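Local coordinates for protein HTH-type transcriptional regulator cbl (Escherichia coli K12, PDB 2FYI) that may act as an accessory regulator of the cys regulon, a LysR-family DNA-binding transcription factor represented here by its cofactor-binding domain, at residues A[83-88]-A[165-170]; A[15-20]-A[62-67]; A[90-95]-A[172-177]; A[10-15]-A[202-207]. All blocks are in the same frame, centred on the assembly; numbering follows the deposited sequence. Where two conformers were deposited one is given.

Contact 1 (A[83-88]-A[165-170]); sequences PWFRWH and AEQSSG
E166 reaches back to the backbone of H88, and its side chain is the one to follow outward. E166 CB lies 3.3 Å from H88 O. A chi1 of 59° puts CG in the crowded position between the backbone N and the carbonyl carbon, with E166 CG 3.2 Å from H88 O, and the chain then runs extended to the carboxylate. There OE1 accepts the backbone N-H of H88, with H88 N 3.2 Å from E166 OE1 and the donor standing above the carboxylate plane. The other oxygen, OE2, turns to a salt bridge with R183. The backbone answers in the opposite direction: E166 N donates to H88 O at 2.9 Å, nearly along the C=O axis, so one residue grips both backbone polar atoms of H88. Segment 83-88 belongs to strand 79-94, which pairs with strand 189-196 and further on with 161-165, passing between the two lobes of the periplasmic-binding-protein-like fold of LysR regulators; 165-170 follows strand 161-165 with a short 3-10 turn. Beside the polar grip, the indole of W87 meets A165, with W87 CZ3 3.7 Å from A165 CB. The side chain of Q167 lies beside the same indole, crossing that of W87 at about a right angle. The indole NE1 of W87 is tied to S70 OG, and W87 O takes N189 ND2.

Contact 2 (A[15-20]-A[62-67]); sequences VLTIAT and GEADIG
T17 is held by both its backbone N and its carbonyl O. Its N-H points almost straight at the carboxylate of D65, with T17 N 2.7 Å from D65 OD2 at 178° and the donor somewhat above the carboxylate plane. CG of D65 stands anti to its carbonyl carbon (chi1 -51°), which carries OD2 back to T17 N. The carbonyl of T17 takes the backbone N of D65, T17 O to D65 N being 2.8 Å, and a weak second bond from I66 N. One step on, the strands settle into parallel pairing, A19 N donating to I66 O at 2.9 Å, with I18 opposite I66 and A19 opposite G67. Here a beta-alpha-beta unit closes: strand 43-49, helix 52-61 and strand 66-69 run in series, and strand 14-20 lies between the two strands as neighbour to both. G62 ends the helix with a Schellman motif before the chain turns into the loop. Around this backbone frame, A19 CB touches A64 CB at 3.9 Å on the side packed by L58 of helix 52-61. On the other side L16 CD1 meets I66 CD1 at 4.0 Å, and F208 of helix 203-212 packs on I18 and I66.

Contact 3 (A[90-95]-A[172-177]); sequences SLLVPH and QEEENL
Two leucines make the close-packed half of this contact. L92 holds CG anti to its backbone N (chi1 -176°), which sends both methyls across to L177: L92 CD1 lies 3.8 Å from L177 CB, and L92 CD2 lies 3.8 Å from L177 CD1. The two chains cross obliquely, and both residues are buried. L177 sets its own CG anti to the carbonyl carbon, so its second methyl, CD2, passes to P94, 4.0 Å from P94 CA. Behind them P94 and L177 form an antiparallel non-hydrogen-bonded pair, their side chains leaning apart, and L177 CA sits 3.4 Å from V93 O in a CA-H...O contact.

The other half is looser and faces solvent. H95 leaves the strand and is held to the loop by its backbone, H95 N donating to N176 O at 2.8 Å, a bent bond (138°) with the donor above the carbonyl plane. Its imidazole lies over the peptide that joins N176 to L177, one face against N176 C, 3.4 Å from the ring plane. The histidine is modelled in two conformations, consistent with a loose hold on it. N176 is steadied within its own segment, where its amide ND2 reaches the anti lone pair of E175 OE1 at 3.1 Å.

E174 forms a salt bridge with R179 of strand 177-180, which continues the pairing beyond L177, V93 bonding to I178. In this lobe of the periplasmic-binding-protein-like domain, strand 161-165 bonds to S90 and L92, while K152 and V155 of helix 148-157 pack against L92, P94, E174 and L177.

Contact 4 (A[10-15]-A[202-207]); sequences NDTSGV and RNYVWR
Y204 takes the crowded first torsion, CG between the backbone N and the carbonyl carbon (chi1 56°), and R202 folds its chain at chi2 (-74°) and again at chi3. The first turns the phenol from the helix toward segment 10-15; the second lays the guanidinium back beside that phenol, so that Y204 CE1 stands 3.3 Å above the guanidinium plane, toward its rim. The guanidinium then presents its edge to S13 O. R202 NH1 donates to S13 O at 2.6 Å, nearly straight at 166° and within the planes of both groups, while a weak second bond from R202 NH2 reaches the same oxygen at 3.4 Å. A further weak bond, R202 NH2 to N203 OD1 at 3.1 Å, gives the guanidinium a second partner within its own segment. The tip of Y204 reaches two residues further, its OH giving a weak bond to V15 O at 2.9 Å. G14 passes close by the phenol and guanidinium at backbone angles that call for glycine. T12 fills the outer end, its CG2 meeting the ring at the edge, 3.7 Å from Y204 CD1. V43 of the neighbouring strand packs on both T12 and Y204. R202 occupies the N-cap position of helix 203-212, so the contact ties the start of a C-terminal helix to the first strand of the domain, within the alpha/beta lobe of a LysR substrate-binding domain.

How the contacts relate
Contact 4 opens first, at 10-15, and closes last, at 202-207, so the other three all nest inside its loop. Contact 2 shares V15 with it, closes at 62-67 and joins strand 14-20 to strand 66-69 in parallel; L16 packs on Y204 and V205, and I66 on V205, joining the two contacts into one lobe. The chain then enters strand 79-94, where contacts 1 and 3 open in turn. They close in the same order, at 165-170 and 172-177, and therefore cross; both join strand 79-94 to the chain linking strands 161-165 and 177-180, and they touch where S169 meets E174. Contact 1 sits near the chain's centre, between the lobes. Contacts 3 and 4 lie on opposite sides of it, their centres about 40 Å apart.

Contact 1 (A[83-88]-A[165-170])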
loop_
_atom_site.group_PDB
_atom_site.type_symbol
_atom_site.label_atom_id
_atom_site.label_comp_id
_atom_site.label_asym_id
_atom_site.label_seq_id
_atom_site.Cartn_x
_atom_site.Cartn_y
_atom_site.Cartn_z
ATOM N N PRO A 83 -21.513 8.304 -6.884
ATOM C CA PRO A 83 -20.742 7.458 -7.810
ATOM C C PRO A 83 -19.770 8.280 -8.652
ATOM O O PRO A 83 -20.156 9.265 -9.266
ATOM C CB PRO A 83 -21.829 6.796 -8.667
ATOM C CG PRO A 83 -23.040 7.635 -8.498
ATOM C CD PRO A 83 -22.939 8.416 -7.234
ATOM N N TRP A 84 -18.512 7.895 -8.661
ATOM C CA TRP A 84 -17.565 8.580 -9.501
ATOM C C TRP A 84 -17.423 7.885 -10.866
ATOM O O TRP A 84 -17.698 8.497 -11.898
ATOM C CB TRP A 84 -16.249 8.770 -8.784
ATOM C CG TRP A 84 -15.256 9.494 -9.575
ATOM C CD1 TRP A 84 -15.465 10.194 -10.734
ATOM C CD2 TRP A 84 -13.876 9.634 -9.258
ATOM N NE1 TRP A 84 -14.296 10.758 -11.158
ATOM C CE2 TRP A 84 -13.299 10.425 -10.271
ATOM C CE3 TRP A 84 -13.068 9.164 -8.216
ATOM C CZ2 TRP A 84 -11.944 10.745 -10.278
ATOM C CZ3 TRP A 84 -11.729 9.489 -8.223
ATOM C CH2 TRP A 84 -11.178 10.264 -9.253
ATOM N N PHE A 85 -17.033 6.618 -10.882
ATOM C CA PHE A 85 -17.048 5.836 -12.116
ATOM C C PHE A 85 -17.092 4.349 -11.777
ATOM O O PHE A 85 -16.929 3.969 -10.612
ATOM C CB PHE A 85 -15.837 6.151 -12.988
ATOM C CG PHE A 85 -14.547 5.884 -12.311
ATOM C CD1 PHE A 85 -14.004 4.605 -12.312
ATOM C CD2 PHE A 85 -13.892 6.902 -11.602
ATOM C CE1 PHE A 85 -12.810 4.335 -11.650
ATOM C CE2 PHE A 85 -12.684 6.645 -10.923
ATOM C CZ PHE A 85 -12.141 5.350 -10.946
ATOM N N ARG A 86 -17.326 3.509 -12.787
ATOM C CA ARG A 86 -17.281 2.051 -12.599
ATOM C C ARG A 86 -16.044 1.371 -13.162
ATOM O O ARG A 86 -15.391 1.883 -14.061
ATOM C CB ARG A 86 -18.550 1.381 -13.078
ATOM C CG ARG A 86 -19.677 1.794 -12.213
ATOM C CD ARG A 86 -20.949 1.787 -12.976
ATOM N NE ARG A 86 -21.774 0.660 -12.553
ATOM C CZ ARG A 86 -21.813 -0.544 -13.136
ATOM N NH1 ARG A 86 -21.078 -0.840 -14.231
ATOM N NH2 ARG A 86 -22.614 -1.467 -12.614
ATOM N N TRP A 87 -15.698 0.229 -12.579
ATOM C CA TRP A 87 -14.490 -0.481 -12.971
ATOM C C TRP A 87 -14.552 -1.958 -12.688
ATOM O O TRP A 87 -15.338 -2.404 -11.843
ATOM C CB TRP A 87 -13.305 0.091 -12.252
ATOM C CG TRP A 87 -13.357 -0.062 -10.794
ATOM C CD1 TRP A 87 -13.903 0.801 -9.907
ATOM C CD2 TRP A 87 -12.801 -1.141 -10.022
ATOM N NE1 TRP A 87 -13.720 0.343 -8.621
ATOM C CE2 TRP A 87 -13.042 -0.848 -8.665
ATOM C CE3 TRP A 87 -12.116 -2.325 -10.348
ATOM C CZ2 TRP A 87 -12.622 -1.699 -7.628
ATOM C CZ3 TRP A 87 -11.701 -3.164 -9.318
ATOM C CH2 TRP A 87 -11.962 -2.849 -7.975
ATOM N N HIS A 88 -13.707 -2.705 -13.397
ATOM C CA HIS A 88 -13.685 -4.159 -13.322
ATOM C C HIS A 88 -12.310 -4.676 -13.000
ATOM O O HIS A 88 -11.297 -4.025 -13.276
ATOM C CB HIS A 88 -14.026 -4.747 -14.671
ATOM C CG HIS A 88 -15.474 -4.690 -15.013
ATOM N ND1 HIS A 88 -16.336 -5.731 -14.749
ATOM C CD2 HIS A 88 -16.212 -3.734 -15.620
ATOM C CE1 HIS A 88 -17.549 -5.418 -15.168
ATOM N NE2 HIS A 88 -17.498 -4.214 -15.702
ATOM N N ALA A 165 -7.536 -4.508 -10.198
ATOM C CA ALA A 165 -8.302 -3.404 -10.772
ATOM C C ALA A 165 -7.779 -3.056 -12.172
ATOM O O ALA A 165 -6.589 -2.887 -12.342
ATOM C CB ALA A 165 -8.170 -2.208 -9.855
ATOM N N GLU A 166 -8.648 -2.923 -13.169
ATOM C CA GLU A 166 -8.149 -2.695 -14.531
ATOM C C GLU A 166 -7.330 -1.397 -14.689
ATOM O O GLU A 166 -6.421 -1.309 -15.514
ATOM C CB GLU A 166 -9.294 -2.733 -15.543
ATOM C CG GLU A 166 -10.374 -1.672 -15.266
ATOM C CD GLU A 166 -11.512 -1.606 -16.311
ATOM O OE1 GLU A 166 -12.626 -1.174 -15.943
ATOM O OE2 GLU A 166 -11.296 -1.974 -17.484
ATOM N N GLN A 167 -7.648 -0.394 -13.885
ATOM C CA GLN A 167 -7.036 0.940 -13.968
ATOM C C GLN A 167 -5.575 1.022 -13.507
ATOM O O GLN A 167 -4.922 2.038 -13.701
ATOM C CB GLN A 167 -7.886 1.778 -13.079
ATOM C CG GLN A 167 -9.035 0.875 -12.821
ATOM C CD GLN A 167 -9.583 0.980 -11.456
ATOM O OE1 GLN A 167 -9.246 1.865 -10.685
ATOM N NE2 GLN A 167 -10.484 0.102 -11.151
ATOM N N SER A 168 -5.066 -0.047 -12.902
ATOM C CA SER A 168 -3.718 -0.062 -12.375
ATOM C C SER A 168 -2.709 -0.399 -13.435
ATOM O O SER A 168 -1.531 -0.394 -13.183
ATOM C CB SER A 168 -3.605 -1.071 -11.249
ATOM O OG SER A 168 -4.061 -2.311 -11.688
ATOM N N SER A 169 -3.173 -0.725 -14.624
ATOM C CA SER A 169 -2.260 -0.931 -15.730
ATOM C C SER A 169 -1.585 0.399 -16.074
ATOM O O SER A 169 -0.373 0.441 -16.362
ATOM C CB SER A 169 -3.010 -1.452 -16.955
ATOM O OG SER A 169 -3.673 -0.382 -17.592
ATOM N N GLY A 170 -2.379 1.473 -16.037
ATOM C CA GLY A 170 -1.962 2.779 -16.526
ATOM C C GLY A 170 -0.514 2.853 -17.000
ATOM O O GLY A 170 -0.171 2.413 -18.117
#

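Contact 2 (A[15-20]-A[62-67])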
loop_
_atom_site.group_PDB
_atom_site.type_symbol
_atom_site.label_atom_id
_atom_site.label_comp_id
_atom_site.label_asym_id
_atom_site.label_seq_id
_atom_site.Cartn_x
_atom_site.Cartn_y
_atom_site.Cartn_z
ATOM N N VAL A 15 -7.598 24.686 3.398
ATOM C CA VAL A 15 -7.004 23.384 3.297
ATOM C C VAL A 15 -8.079 22.378 2.906
ATOM O O VAL A 15 -9.107 22.268 3.569
ATOM C CB VAL A 15 -6.376 22.974 4.625
ATOM C CG1 VAL A 15 -5.624 21.671 4.456
ATOM C CG2 VAL A 15 -5.472 24.075 5.145
ATOM N N LEU A 16 -7.850 21.642 1.827
ATOM C CA LEU A 16 -8.757 20.575 1.457
ATOM C C LEU A 16 -8.126 19.252 1.846
ATOM O O LEU A 16 -7.065 18.910 1.347
ATOM C CB LEU A 16 -9.006 20.592 -0.045
ATOM C CG LEU A 16 -9.804 19.407 -0.571
ATOM C CD1 LEU A 16 -11.204 19.425 -0.008
ATOM C CD2 LEU A 16 -9.846 19.473 -2.066
ATOM N N THR A 17 -8.764 18.499 2.728
ATOM C CA THR A 17 -8.226 17.206 3.086
ATOM C C THR A 17 -9.034 16.073 2.429
ATOM O O THR A 17 -10.236 15.951 2.647
ATOM C CB THR A 17 -8.152 17.020 4.616
ATOM O OG1 THR A 17 -7.244 17.974 5.164
ATOM C CG2 THR A 17 -7.630 15.636 4.957
ATOM N N ILE A 18 -8.364 15.244 1.632
ATOM C CA ILE A 18 -8.996 14.104 0.986
ATOM C C ILE A 18 -8.432 12.823 1.554
ATOM O O ILE A 18 -7.222 12.685 1.674
ATOM C CB ILE A 18 -8.721 14.111 -0.500
ATOM C CG1 ILE A 18 -9.536 15.234 -1.139
ATOM C CG2 ILE A 18 -8.998 12.722 -1.120
ATOM C CD1 ILE A 18 -8.981 15.697 -2.468
ATOM N N ALA A 19 -9.313 11.896 1.914
ATOM C CA ALA A 19 -8.889 10.612 2.415
ATOM C C ALA A 19 -9.226 9.573 1.359
ATOM O O ALA A 19 -10.331 9.570 0.788
ATOM C CB ALA A 19 -9.558 10.303 3.723
ATOM N N THR A 20 -8.269 8.707 1.078
ATOM C CA THR A 20 -8.459 7.775 0.002
ATOM C C THR A 20 -7.626 6.491 0.100
ATOM O O THR A 20 -6.786 6.336 0.980
ATOM C CB THR A 20 -8.184 8.470 -1.308
ATOM O OG1 THR A 20 -8.740 7.685 -2.351
ATOM C CG2 THR A 20 -6.698 8.663 -1.536
ATOM N N GLY A 62 -14.781 14.577 10.802
ATOM C CA GLY A 62 -14.363 15.830 10.198
ATOM C C GLY A 62 -12.863 15.968 9.991
ATOM O O GLY A 62 -12.396 16.995 9.567
ATOM N N GLU A 63 -12.103 14.924 10.278
ATOM C CA GLU A 63 -10.668 14.899 9.973
ATOM C C GLU A 63 -10.364 14.920 8.480
ATOM O O GLU A 63 -9.217 15.187 8.097
ATOM C CB GLU A 63 -10.006 13.649 10.533
ATOM C CG GLU A 63 -10.053 13.507 12.018
ATOM C CD GLU A 63 -9.478 14.718 12.694
ATOM O OE1 GLU A 63 -8.542 15.337 12.137
ATOM O OE2 GLU A 63 -9.977 15.083 13.785
ATOM N N ALA A 64 -11.359 14.590 7.650
ATOM C CA ALA A 64 -11.220 14.706 6.210
ATOM C C ALA A 64 -12.473 15.337 5.658
ATOM O O ALA A 64 -13.545 15.142 6.190
ATOM C CB ALA A 64 -10.999 13.361 5.597
ATOM N N ASP A 65 -12.328 16.079 4.575
ATOM C CA ASP A 65 -13.441 16.706 3.910
ATOM C C ASP A 65 -14.155 15.736 2.942
ATOM O O ASP A 65 -15.368 15.614 2.985
ATOM C CB ASP A 65 -12.947 17.985 3.212
ATOM C CG ASP A 65 -12.133 18.934 4.169
ATOM O OD1 ASP A 65 -12.614 19.254 5.292
ATOM O OD2 ASP A 65 -11.014 19.405 3.803
ATOM N N ILE A 66 -13.399 15.042 2.091
ATOM C CA ILE A 66 -13.944 14.094 1.109
ATOM C C ILE A 66 -13.313 12.711 1.269
ATOM O O ILE A 66 -12.100 12.609 1.454
ATOM C CB ILE A 66 -13.640 14.561 -0.326
ATOM C CG1 ILE A 66 -14.130 15.982 -0.519
ATOM C CG2 ILE A 66 -14.311 13.691 -1.338
ATOM C CD1 ILE A 66 -13.534 16.632 -1.691
ATOM N N GLY A 67 -14.127 11.655 1.198
ATOM C CA GLY A 67 -13.615 10.297 1.264
ATOM C C GLY A 67 -13.798 9.637 -0.087
ATOM O O GLY A 67 -14.846 9.797 -0.720
#

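Contact 3 (A[90-95]-A[172-177])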
loop_
_atom_site.group_PDB
_atom_site.type_symbol
_atom_site.label_atom_id
_atom_site.label_comp_id
_atom_site.label_asym_id
_atom_site.label_seq_id
_atom_site.Cartn_x
_atom_site.Cartn_y
_atom_site.Cartn_z
ATOM N N SER A 90 -9.179 -7.146 -13.767
ATOM C CA SER A 90 -8.676 -7.945 -14.845
ATOM C C SER A 90 -7.578 -8.915 -14.377
ATOM O O SER A 90 -7.185 -8.923 -13.210
ATOM C CB SER A 90 -8.328 -7.098 -16.070
ATOM O OG SER A 90 -7.174 -6.320 -15.869
ATOM N N LEU A 91 -7.142 -9.795 -15.270
ATOM C CA LEU A 91 -6.279 -10.895 -14.853
ATOM C C LEU A 91 -4.879 -10.569 -15.305
ATOM O O LEU A 91 -4.652 -10.297 -16.481
ATOM C CB LEU A 91 -6.778 -12.217 -15.451
ATOM C CG LEU A 91 -6.075 -13.497 -14.990
ATOM C CD1 LEU A 91 -6.172 -13.640 -13.507
ATOM C CD2 LEU A 91 -6.666 -14.710 -15.629
ATOM N N LEU A 92 -3.941 -10.556 -14.366
ATOM C CA LEU A 92 -2.538 -10.220 -14.688
ATOM C C LEU A 92 -1.633 -11.460 -14.689
ATOM O O LEU A 92 -1.489 -12.127 -13.677
ATOM C CB LEU A 92 -2.014 -9.170 -13.704
ATOM C CG LEU A 92 -0.605 -8.599 -13.893
ATOM C CD1 LEU A 92 -0.524 -7.835 -15.177
ATOM C CD2 LEU A 92 -0.214 -7.700 -12.722
ATOM N N VAL A 93 -1.037 -11.789 -15.818
ATOM C CA VAL A 93 -0.246 -13.029 -15.898
ATOM C C VAL A 93 1.067 -12.825 -16.621
ATOM O O VAL A 93 1.195 -11.901 -17.401
ATOM C CB VAL A 93 -0.973 -14.143 -16.665
ATOM C CG1 VAL A 93 -2.252 -14.494 -15.957
ATOM C CG2 VAL A 93 -1.249 -13.728 -18.093
ATOM N N PRO A 94 2.066 -13.670 -16.355
ATOM C CA PRO A 94 3.319 -13.559 -17.107
ATOM C C PRO A 94 3.148 -13.813 -18.603
ATOM O O PRO A 94 2.228 -14.514 -19.012
ATOM C CB PRO A 94 4.201 -14.639 -16.485
ATOM C CG PRO A 94 3.583 -14.953 -15.187
ATOM C CD PRO A 94 2.132 -14.721 -15.328
ATOM N N HIS A 95 4.052 -13.246 -19.399
ATOM C CA HIS A 95 3.956 -13.291 -20.866
ATOM C C HIS A 95 3.676 -14.677 -21.447
ATOM O O HIS A 95 2.927 -14.802 -22.427
ATOM C CB HIS A 95 5.197 -12.683 -21.557
ATOM C CG HIS A 95 5.033 -11.248 -21.970
ATOM N ND1 HIS A 95 3.819 -10.709 -22.346
ATOM C CD2 HIS A 95 5.938 -10.245 -22.094
ATOM C CE1 HIS A 95 3.978 -9.435 -22.660
ATOM N NE2 HIS A 95 5.254 -9.127 -22.511
ATOM N N GLN A 172 3.961 3.131 -16.926
ATOM C CA GLN A 172 5.120 2.209 -16.996
ATOM C C GLN A 172 4.693 0.738 -17.055
ATOM O O GLN A 172 5.336 -0.133 -16.444
ATOM C CB GLN A 172 6.103 2.442 -15.837
ATOM C CG GLN A 172 7.387 1.577 -15.900
ATOM C CD GLN A 172 8.433 1.969 -14.843
ATOM O OE1 GLN A 172 8.218 2.895 -14.039
ATOM N NE2 GLN A 172 9.574 1.267 -14.846
ATOM N N GLU A 173 3.621 0.483 -17.814
ATOM C CA GLU A 173 2.909 -0.802 -17.789
ATOM C C GLU A 173 3.823 -2.032 -17.962
ATOM O O GLU A 173 4.737 -2.054 -18.799
ATOM C CB GLU A 173 1.706 -0.797 -18.753
ATOM C CG GLU A 173 2.031 -0.392 -20.193
ATOM C CD GLU A 173 2.207 -1.598 -21.128
ATOM O OE1 GLU A 173 2.158 -1.407 -22.364
ATOM O OE2 GLU A 173 2.382 -2.737 -20.628
ATOM N N GLU A 174 3.532 -3.035 -17.129
ATOM C CA GLU A 174 4.340 -4.236 -16.851
ATOM C C GLU A 174 5.165 -4.837 -17.998
ATOM O O GLU A 174 4.627 -5.281 -19.010
ATOM C CB GLU A 174 3.400 -5.291 -16.274
ATOM C CG GLU A 174 2.392 -4.760 -15.198
ATOM C CD GLU A 174 1.130 -4.054 -15.742
ATOM O OE1 GLU A 174 0.509 -3.304 -14.969
ATOM O OE2 GLU A 174 0.743 -4.241 -16.914
ATOM N N GLU A 175 6.479 -4.851 -17.809
ATOM C CA GLU A 175 7.457 -5.376 -18.788
ATOM C C GLU A 175 7.055 -6.639 -19.562
ATOM O O GLU A 175 6.847 -6.615 -20.773
ATOM C CB GLU A 175 8.798 -5.657 -18.074
ATOM C CG GLU A 175 8.720 -5.862 -16.496
ATOM C CD GLU A 175 7.947 -7.141 -15.977
ATOM O OE1 GLU A 175 8.255 -8.300 -16.368
ATOM O OE2 GLU A 175 7.046 -6.971 -15.122
ATOM N N ASN A 176 6.992 -7.745 -18.830
ATOM C CA ASN A 176 6.741 -9.068 -19.368
ATOM C C ASN A 176 5.504 -9.667 -18.752
ATOM O O ASN A 176 5.408 -10.886 -18.595
ATOM C CB ASN A 176 7.899 -10.008 -19.047
ATOM C CG ASN A 176 9.183 -9.558 -19.658
ATOM O OD1 ASN A 176 9.573 -10.052 -20.715
ATOM N ND2 ASN A 176 9.848 -8.599 -19.017
ATOM N N LEU A 177 4.581 -8.809 -18.357
ATOM C CA LEU A 177 3.300 -9.265 -17.897
ATOM C C LEU A 177 2.290 -8.817 -18.918
ATOM O O LEU A 177 2.552 -7.897 -19.690
ATOM C CB LEU A 177 2.962 -8.638 -16.555
ATOM C CG LEU A 177 3.956 -8.783 -15.418
ATOM C CD1 LEU A 177 3.281 -8.288 -14.163
ATOM C CD2 LEU A 177 4.397 -10.223 -15.272
#

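Contact 4 (A[10-15]-A[202-207])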
loop_
_atom_site.group_PDB
_atom_site.type_symbol
_atom_site.label_atom_id
_atom_site.label_comp_id
_atom_site.label_asym_id
_atom_site.label_seq_id
_atom_site.Cartn_x
_atom_site.Cartn_y
_atom_site.Cartn_z
ATOM N N ASN A 10 -9.171 32.630 -8.109
ATOM C CA ASN A 10 -7.734 32.859 -7.980
ATOM C C ASN A 10 -7.200 32.947 -6.565
ATOM O O ASN A 10 -6.065 32.565 -6.305
ATOM C CB ASN A 10 -7.361 34.171 -8.660
ATOM C CG ASN A 10 -6.546 33.962 -9.900
ATOM O OD1 ASN A 10 -6.007 32.864 -10.131
ATOM N ND2 ASN A 10 -6.440 35.016 -10.718
ATOM N N ASP A 11 -8.008 33.495 -5.667
ATOM C CA ASP A 11 -7.564 33.794 -4.318
ATOM C C ASP A 11 -8.331 32.995 -3.280
ATOM O O ASP A 11 -8.227 33.265 -2.080
ATOM C CB ASP A 11 -7.738 35.278 -4.041
ATOM C CG ASP A 11 -7.207 36.124 -5.161
ATOM O OD1 ASP A 11 -5.968 36.268 -5.234
ATOM O OD2 ASP A 11 -8.020 36.626 -5.977
ATOM N N THR A 12 -9.111 32.026 -3.744
ATOM C CA THR A 12 -9.749 31.104 -2.837
ATOM C C THR A 12 -8.656 30.399 -2.062
ATOM O O THR A 12 -7.647 30.003 -2.612
ATOM C CB THR A 12 -10.622 30.100 -3.576
ATOM O OG1 THR A 12 -11.738 30.783 -4.143
ATOM C CG2 THR A 12 -11.143 29.049 -2.634
ATOM N N SER A 13 -8.846 30.269 -0.765
ATOM C CA SER A 13 -7.792 29.724 0.077
ATOM C C SER A 13 -8.375 28.830 1.178
ATOM O O SER A 13 -9.528 29.031 1.621
ATOM C CB SER A 13 -6.922 30.877 0.639
ATOM O OG SER A 13 -6.696 30.805 2.045
ATOM N N GLY A 14 -7.580 27.841 1.593
ATOM C CA GLY A 14 -7.917 26.977 2.719
ATOM C C GLY A 14 -7.235 25.635 2.557
ATOM O O GLY A 14 -6.404 25.442 1.671
ATOM N N VAL A 15 -7.598 24.686 3.398
ATOM C CA VAL A 15 -7.004 23.384 3.297
ATOM C C VAL A 15 -8.079 22.378 2.906
ATOM O O VAL A 15 -9.107 22.268 3.569
ATOM C CB VAL A 15 -6.376 22.974 4.625
ATOM C CG1 VAL A 15 -5.624 21.671 4.456
ATOM C CG2 VAL A 15 -5.472 24.075 5.145
ATOM N N ARG A 202 -16.674 24.344 2.622
ATOM C CA ARG A 202 -16.052 25.463 1.883
ATOM C C ARG A 202 -16.383 25.344 0.403
ATOM O O ARG A 202 -16.655 24.241 -0.082
ATOM C CB ARG A 202 -14.531 25.425 2.036
ATOM C CG ARG A 202 -14.002 25.640 3.461
ATOM C CD ARG A 202 -14.124 27.099 3.854
ATOM N NE ARG A 202 -13.991 27.957 2.674
ATOM C CZ ARG A 202 -12.844 28.464 2.227
ATOM N NH1 ARG A 202 -11.695 28.234 2.859
ATOM N NH2 ARG A 202 -12.845 29.220 1.147
ATOM N N ASN A 203 -16.335 26.443 -0.332
ATOM C CA ASN A 203 -16.747 26.405 -1.738
ATOM C C ASN A 203 -15.971 25.387 -2.572
ATOM O O ASN A 203 -16.549 24.697 -3.423
ATOM C CB ASN A 203 -16.672 27.793 -2.379
ATOM C CG ASN A 203 -15.260 28.371 -2.388
ATOM O OD1 ASN A 203 -14.621 28.496 -1.348
ATOM N ND2 ASN A 203 -14.768 28.729 -3.578
ATOM N N TYR A 204 -14.665 25.278 -2.315
ATOM C CA TYR A 204 -13.811 24.382 -3.088
ATOM C C TYR A 204 -14.096 22.868 -2.927
ATOM O O TYR A 204 -13.770 22.077 -3.828
ATOM C CB TYR A 204 -12.335 24.696 -2.876
ATOM C CG TYR A 204 -11.888 24.674 -1.452
ATOM C CD1 TYR A 204 -11.528 25.857 -0.796
ATOM C CD2 TYR A 204 -11.807 23.477 -0.742
ATOM C CE1 TYR A 204 -11.089 25.848 0.551
ATOM C CE2 TYR A 204 -11.373 23.442 0.607
ATOM C CZ TYR A 204 -11.014 24.629 1.248
ATOM O OH TYR A 204 -10.587 24.610 2.572
ATOM N N VAL A 205 -14.692 22.459 -1.805
ATOM C CA VAL A 205 -15.017 21.043 -1.618
ATOM C C VAL A 205 -16.113 20.755 -2.610
ATOM O O VAL A 205 -16.057 19.769 -3.332
ATOM C CB VAL A 205 -15.573 20.743 -0.205
ATOM C CG1 VAL A 205 -16.073 19.289 -0.091
ATOM C CG2 VAL A 205 -14.559 21.092 0.857
ATOM N N TRP A 206 -17.107 21.645 -2.663
ATOM C CA TRP A 206 -18.250 21.434 -3.557
ATOM C C TRP A 206 -17.765 21.347 -4.997
ATOM O O TRP A 206 -18.210 20.491 -5.764
ATOM C CB TRP A 206 -19.309 22.521 -3.405
ATOM C CG TRP A 206 -19.882 22.636 -2.042
ATOM C CD1 TRP A 206 -19.818 23.734 -1.196
ATOM C CD2 TRP A 206 -20.620 21.640 -1.342
ATOM N NE1 TRP A 206 -20.486 23.470 -0.018
ATOM C CE2 TRP A 206 -20.984 22.190 -0.080
ATOM C CE3 TRP A 206 -21.015 20.337 -1.647
ATOM C CZ2 TRP A 206 -21.722 21.463 0.870
ATOM C CZ3 TRP A 206 -21.745 19.621 -0.707
ATOM C CH2 TRP A 206 -22.090 20.183 0.533
ATOM N N ARG A 207 -16.817 22.211 -5.347
ATOM C CA ARG A 207 -16.268 22.161 -6.678
ATOM C C ARG A 207 -15.507 20.879 -7.000
ATOM O O ARG A 207 -15.638 20.345 -8.088
ATOM C CB ARG A 207 -15.390 23.354 -6.971
ATOM C CG ARG A 207 -15.101 23.381 -8.455
ATOM C CD ARG A 207 -16.360 23.796 -9.226
ATOM N NE ARG A 207 -16.404 25.258 -9.279
ATOM C CZ ARG A 207 -15.865 25.981 -10.268
ATOM N NH1 ARG A 207 -15.282 25.360 -11.306
ATOM N NH2 ARG A 207 -15.923 27.320 -10.240
#